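Local coordinates for retinol dehydratase (Spodoptera frugiperda, PDB 1FMJ), which converts retinol to anhydroretinol by dehydration, probably through a sulfated intermediate, using a sulfotransferase fold that binds retinol and adenosine-3',5'-diphosphate, at residues T34-Y46 with G220-E233. Sequence-based numbering, arbitrary orientation.
Sequences TYVKLGPKGYMVY and GLYTLTPYFEHVKE
Tyr43 and Lys41 converge on one carboxylate oxygen of Glu233. The hydroxyl OH of Tyr43 donates to Glu233 OE2 over 2.5 Å from well above the carboxylate plane, while Lys41 NZ forms a salt bridge to the same OE2 at 2.9 Å from the opposite face. Ring and carboxylate planes stand 78° apart, with OE2 at the ring's edge. Lys41 reaches the helix because its chain is extended beyond CG; a water joins its NZ to Glu229 O and OE1. A phenylalanine in place of Tyr43 would probably cost OE2 its hydroxyl donor, leaving Lys41 as its partner across this contact, though Ser168 N would still hold OE1.

Next to this polar end, Pro226, after a cis peptide bond, sets CD 3.8 Å from Tyr43 CD2. Two backbone bonds join strand edge to loop: Met44 N to Thr225 O (2.8 Å) and Leu224 N to Met44 O (2.7 Å). Met44, bent at chi2 and chi3, tucks CE against Leu221 and over the rim of one face of the Tyr35 ring, whose other face carries Tyr46. Tyr35 OH and Thr223 OG1 share a hydrogen bond of 2.6 Å in the Tyr35 ring plane; a second water links Thr223 OG1 to Tyr46 OH and Tyr222 OH. Lys37 NZ donates to Gly220 O and to Gly42 O, the latter in the G1 bulge that Gly42 and Tyr43 form opposite Leu38.

This type I-turn hairpin thus docks its edge strand, 43-46, at 101° to residues 227-233, on a sulfotransferase-fold loop away from the annotated sites, Tyr46's side chain about 7 Å from bound retinol. Strand 13-14 flanks its other side, helix 18-24 touches Lys37 and Leu221, and helix 187-200 packs against Tyr222.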
loop_
_atom_site.group_PDB
_atom_site.type_symbol
_atom_site.label_atom_id
_atom_site.label_comp_id
_atom_site.label_asym_id
_atom_site.label_seq_id
_atom_site.Cartn_x
_atom_site.Cartn_y
_atom_site.Cartn_z
ATOM N N THR A 34 -17.997 0.056 -1.523
ATOM C CA THR A 34 -18.117 1.496 -1.770
ATOM C C THR A 34 -17.232 2.299 -0.823
ATOM O O THR A 34 -16.694 1.755 0.139
ATOM C CB THR A 34 -19.576 1.970 -1.583
ATOM O OG1 THR A 34 -20.030 1.587 -0.280
ATOM C CG2 THR A 34 -20.480 1.346 -2.626
ATOM N N TYR A 35 -17.092 3.593 -1.093
ATOM C CA TYR A 35 -16.265 4.469 -0.255
ATOM C C TYR A 35 -17.064 5.496 0.561
ATOM O O TYR A 35 -18.280 5.640 0.409
ATOM C CB TYR A 35 -15.285 5.281 -1.109
ATOM C CG TYR A 35 -14.286 4.517 -1.949
ATOM C CD1 TYR A 35 -14.552 4.224 -3.284
ATOM C CD2 TYR A 35 -13.031 4.183 -1.440
ATOM C CE1 TYR A 35 -13.594 3.634 -4.095
ATOM C CE2 TYR A 35 -12.063 3.588 -2.247
ATOM C CZ TYR A 35 -12.352 3.322 -3.572
ATOM O OH TYR A 35 -11.399 2.770 -4.384
ATOM N N VAL A 36 -16.335 6.204 1.420
ATOM C CA VAL A 36 -16.843 7.295 2.244
ATOM C C VAL A 36 -15.606 8.111 2.590
ATOM O O VAL A 36 -14.508 7.559 2.715
ATOM C CB VAL A 36 -17.506 6.832 3.568
ATOM C CG1 VAL A 36 -18.727 5.970 3.276
ATOM C CG2 VAL A 36 -16.496 6.099 4.436
ATOM N N LYS A 37 -15.776 9.423 2.704
ATOM C CA LYS A 37 -14.682 10.325 3.046
ATOM C C LYS A 37 -14.489 10.227 4.559
ATOM O O LYS A 37 -15.468 10.166 5.304
ATOM C CB LYS A 37 -15.054 11.760 2.668
ATOM C CG LYS A 37 -14.132 12.438 1.655
ATOM C CD LYS A 37 -14.289 11.870 0.261
ATOM C CE LYS A 37 -13.610 12.760 -0.783
ATOM N NZ LYS A 37 -12.124 12.849 -0.619
ATOM N N LEU A 38 -13.245 10.222 5.019
ATOM C CA LEU A 38 -12.995 10.104 6.454
ATOM C C LEU A 38 -12.106 11.196 7.021
ATOM O O LEU A 38 -11.015 11.438 6.519
ATOM C CB LEU A 38 -12.377 8.736 6.772
ATOM C CG LEU A 38 -12.125 8.445 8.255
ATOM C CD1 LEU A 38 -13.430 8.666 9.021
ATOM C CD2 LEU A 38 -11.617 7.020 8.449
ATOM N N GLY A 39 -12.576 11.852 8.078
ATOM C CA GLY A 39 -11.795 12.911 8.699
ATOM C C GLY A 39 -11.841 14.241 7.964
ATOM O O GLY A 39 -12.359 14.324 6.852
ATOM N N PRO A 40 -11.301 15.310 8.567
ATOM C CA PRO A 40 -11.291 16.641 7.951
ATOM C C PRO A 40 -10.566 16.682 6.609
ATOM O O PRO A 40 -10.799 17.580 5.802
ATOM C CB PRO A 40 -10.614 17.508 9.011
ATOM C CG PRO A 40 -9.689 16.529 9.699
ATOM C CD PRO A 40 -10.576 15.321 9.851
ATOM N N LYS A 41 -9.684 15.714 6.373
ATOM C CA LYS A 41 -8.951 15.652 5.115
ATOM C C LYS A 41 -9.700 14.807 4.072
ATOM O O LYS A 41 -9.324 14.766 2.904
ATOM C CB LYS A 41 -7.552 15.085 5.353
ATOM C CG LYS A 41 -6.701 15.956 6.256
ATOM C CD LYS A 41 -5.361 15.303 6.581
ATOM C CE LYS A 41 -4.562 16.163 7.552
ATOM N NZ LYS A 41 -3.193 15.625 7.827
ATOM N N GLY A 42 -10.766 14.141 4.501
ATOM C CA GLY A 42 -11.552 13.330 3.583
ATOM C C GLY A 42 -10.798 12.185 2.923
ATOM O O GLY A 42 -10.848 12.021 1.705
ATOM N N TYR A 43 -10.096 11.391 3.725
ATOM C CA TYR A 43 -9.358 10.253 3.192
ATOM C C TYR A 43 -10.349 9.230 2.661
ATOM O O TYR A 43 -11.300 8.844 3.349
ATOM C CB TYR A 43 -8.480 9.602 4.274
ATOM C CG TYR A 43 -7.195 10.352 4.584
ATOM C CD1 TYR A 43 -6.991 10.940 5.830
ATOM C CD2 TYR A 43 -6.167 10.440 3.640
ATOM C CE1 TYR A 43 -5.789 11.598 6.140
ATOM C CE2 TYR A 43 -4.964 11.095 3.936
ATOM C CZ TYR A 43 -4.786 11.670 5.187
ATOM O OH TYR A 43 -3.618 12.321 5.489
ATOM N N MET A 44 -10.133 8.809 1.418
ATOM C CA MET A 44 -10.993 7.827 0.792
ATOM C C MET A 44 -10.797 6.446 1.424
ATOM O O MET A 44 -9.743 5.829 1.267
ATOM C CB MET A 44 -10.687 7.761 -0.706
ATOM C CG MET A 44 -11.204 8.939 -1.511
ATOM S SD MET A 44 -13.002 8.978 -1.564
ATOM C CE MET A 44 -13.333 7.983 -3.033
ATOM N N VAL A 45 -11.804 5.959 2.146
ATOM C CA VAL A 45 -11.687 4.637 2.745
ATOM C C VAL A 45 -12.872 3.772 2.368
ATOM O O VAL A 45 -14.009 4.249 2.278
ATOM C CB VAL A 45 -11.559 4.693 4.308
ATOM C CG1 VAL A 45 -10.345 5.528 4.704
ATOM C CG2 VAL A 45 -12.814 5.262 4.932
ATOM N N TYR A 46 -12.600 2.496 2.111
ATOM C CA TYR A 46 -13.659 1.562 1.769
ATOM C C TYR A 46 -14.591 1.525 2.977
ATOM O O TYR A 46 -14.130 1.424 4.114
ATOM C CB TYR A 46 -13.070 0.176 1.485
ATOM C CG TYR A 46 -12.522 0.032 0.077
ATOM C CD1 TYR A 46 -11.163 -0.179 -0.149
ATOM C CD2 TYR A 46 -13.369 0.096 -1.023
ATOM C CE1 TYR A 46 -10.663 -0.323 -1.443
ATOM C CE2 TYR A 46 -12.884 -0.049 -2.317
ATOM C CZ TYR A 46 -11.532 -0.259 -2.520
ATOM O OH TYR A 46 -11.064 -0.417 -3.799
ATOM N N GLY A 220 -8.200 13.178 -5.434
ATOM C CA GLY A 220 -8.406 12.589 -4.123
ATOM C C GLY A 220 -9.647 11.718 -4.064
ATOM O O GLY A 220 -10.311 11.632 -3.022
ATOM N N LEU A 221 -9.971 11.066 -5.179
ATOM C CA LEU A 221 -11.148 10.203 -5.221
ATOM C C LEU A 221 -10.815 8.720 -5.373
ATOM O O LEU A 221 -11.678 7.907 -5.704
ATOM C CB LEU A 221 -12.107 10.667 -6.324
ATOM C CG LEU A 221 -12.803 11.981 -5.935
ATOM C CD1 LEU A 221 -13.664 12.501 -7.070
ATOM C CD2 LEU A 221 -13.638 11.745 -4.679
ATOM N N TYR A 222 -9.555 8.366 -5.163
ATOM C CA TYR A 222 -9.192 6.959 -5.216
ATOM C C TYR A 222 -8.803 6.534 -3.809
ATOM O O TYR A 222 -8.635 7.369 -2.913
ATOM C CB TYR A 222 -8.045 6.670 -6.189
ATOM C CG TYR A 222 -7.838 5.175 -6.386
ATOM C CD1 TYR A 222 -8.856 4.371 -6.909
ATOM C CD2 TYR A 222 -6.660 4.560 -5.983
ATOM C CE1 TYR A 222 -8.694 2.976 -7.014
ATOM C CE2 TYR A 222 -6.487 3.184 -6.080
ATOM C CZ TYR A 222 -7.502 2.396 -6.591
ATOM O OH TYR A 222 -7.324 1.037 -6.655
ATOM N N THR A 223 -8.678 5.230 -3.626
ATOM C CA THR A 223 -8.351 4.630 -2.335
ATOM C C THR A 223 -7.216 5.293 -1.546
ATOM O O THR A 223 -6.091 5.425 -2.019
ATOM C CB THR A 223 -8.040 3.124 -2.517
ATOM O OG1 THR A 223 -9.091 2.519 -3.288
ATOM C CG2 THR A 223 -7.948 2.421 -1.160
ATOM N N LEU A 224 -7.561 5.701 -0.328
ATOM C CA LEU A 224 -6.666 6.344 0.626
ATOM C C LEU A 224 -6.005 7.666 0.250
ATOM O O LEU A 224 -5.053 8.092 0.907
ATOM C CB LEU A 224 -5.630 5.332 1.138
ATOM C CG LEU A 224 -6.279 4.256 2.032
ATOM C CD1 LEU A 224 -5.252 3.243 2.463
ATOM C CD2 LEU A 224 -6.920 4.909 3.265
ATOM N N THR A 225 -6.508 8.316 -0.799
ATOM C CA THR A 225 -6.021 9.641 -1.173
ATOM C C THR A 225 -6.870 10.530 -0.238
ATOM O O THR A 225 -7.756 10.016 0.454
ATOM C CB THR A 225 -6.353 9.985 -2.653
ATOM O OG1 THR A 225 -7.769 9.884 -2.868
ATOM C CG2 THR A 225 -5.618 9.034 -3.603
ATOM N N PRO A 226 -6.648 11.860 -0.215
ATOM C CA PRO A 226 -5.711 12.712 -0.958
ATOM C C PRO A 226 -4.277 12.216 -0.853
ATOM O O PRO A 226 -3.763 12.028 0.239
ATOM C CB PRO A 226 -5.887 14.078 -0.296
ATOM C CG PRO A 226 -7.311 14.047 0.187
ATOM C CD PRO A 226 -7.394 12.664 0.772
ATOM N N TYR A 227 -3.634 12.018 -1.996
ATOM C CA TYR A 227 -2.265 11.541 -2.017
ATOM C C TYR A 227 -1.280 12.396 -1.207
ATOM O O TYR A 227 -0.547 11.884 -0.359
ATOM C CB TYR A 227 -1.760 11.441 -3.454
ATOM C CG TYR A 227 -0.280 11.149 -3.512
ATOM C CD1 TYR A 227 0.202 9.858 -3.319
ATOM C CD2 TYR A 227 0.644 12.180 -3.688
ATOM C CE1 TYR A 227 1.568 9.598 -3.294
ATOM C CE2 TYR A 227 2.020 11.929 -3.664
ATOM C CZ TYR A 227 2.472 10.643 -3.464
ATOM O OH TYR A 227 3.828 10.394 -3.404
ATOM N N PHE A 228 -1.250 13.695 -1.462
ATOM C CA PHE A 228 -0.310 14.533 -0.735
ATOM C C PHE A 228 -0.540 14.668 0.765
ATOM O O PHE A 228 0.416 14.849 1.519
ATOM C CB PHE A 228 -0.217 15.905 -1.388
ATOM C CG PHE A 228 0.618 15.910 -2.621
ATOM C CD1 PHE A 228 0.030 15.944 -3.881
ATOM C CD2 PHE A 228 2.008 15.852 -2.526
ATOM C CE1 PHE A 228 0.818 15.923 -5.023
ATOM C CE2 PHE A 228 2.796 15.830 -3.665
ATOM C CZ PHE A 228 2.201 15.866 -4.914
ATOM N N GLU A 229 -1.787 14.581 1.210
ATOM C CA GLU A 229 -2.048 14.662 2.646
ATOM C C GLU A 229 -1.458 13.420 3.308
ATOM O O GLU A 229 -0.952 13.473 4.432
ATOM C CB GLU A 229 -3.548 14.744 2.929
ATOM C CG GLU A 229 -4.204 16.030 2.426
ATOM C CD GLU A 229 -3.388 17.264 2.772
ATOM O OE1 GLU A 229 -2.948 17.371 3.939
ATOM O OE2 GLU A 229 -3.186 18.123 1.882
ATOM N N HIS A 230 -1.510 12.300 2.595
ATOM C CA HIS A 230 -0.977 11.032 3.105
ATOM C C HIS A 230 0.536 11.164 3.274
ATOM O O HIS A 230 1.088 10.872 4.340
ATOM C CB HIS A 230 -1.323 9.902 2.117
ATOM C CG HIS A 230 -1.124 8.519 2.663
ATOM N ND1 HIS A 230 0.098 8.060 3.101
ATOM C CD2 HIS A 230 -1.984 7.479 2.784
ATOM C CE1 HIS A 230 -0.013 6.793 3.462
ATOM N NE2 HIS A 230 -1.267 6.417 3.278
ATOM N N VAL A 231 1.206 11.632 2.228
ATOM C CA VAL A 231 2.656 11.815 2.266
ATOM C C VAL A 231 3.090 12.875 3.274
ATOM O O VAL A 231 4.030 12.665 4.038
ATOM C CB VAL A 231 3.204 12.243 0.898
ATOM C CG1 VAL A 231 4.719 12.484 0.988
ATOM C CG2 VAL A 231 2.894 11.174 -0.149
ATOM N N LYS A 232 2.420 14.024 3.262
ATOM C CA LYS A 232 2.787 15.106 4.169
ATOM C C LYS A 232 2.766 14.713 5.646
ATOM O O LYS A 232 3.623 15.135 6.410
ATOM C CB LYS A 232 1.896 16.328 3.922
ATOM C CG LYS A 232 2.139 16.953 2.556
ATOM C CD LYS A 232 1.480 18.304 2.412
ATOM C CE LYS A 232 1.883 18.941 1.098
ATOM N NZ LYS A 232 1.393 20.330 1.009
ATOM N N GLU A 233 1.796 13.899 6.041
ATOM C CA GLU A 233 1.705 13.468 7.433
ATOM C C GLU A 233 2.941 12.704 7.876
ATOM O O GLU A 233 3.385 12.834 9.015
ATOM C CB GLU A 233 0.478 12.591 7.641
ATOM C CG GLU A 233 -0.804 13.361 7.850
ATOM C CD GLU A 233 -1.938 12.450 8.259
ATOM O OE1 GLU A 233 -1.651 11.441 8.936
ATOM O OE2 GLU A 233 -3.111 12.740 7.919
HETATM O O HOH W 1 -1.432 15.951 5.470
HETATM O O HOH W 2 -8.421 0.077 -4.155
#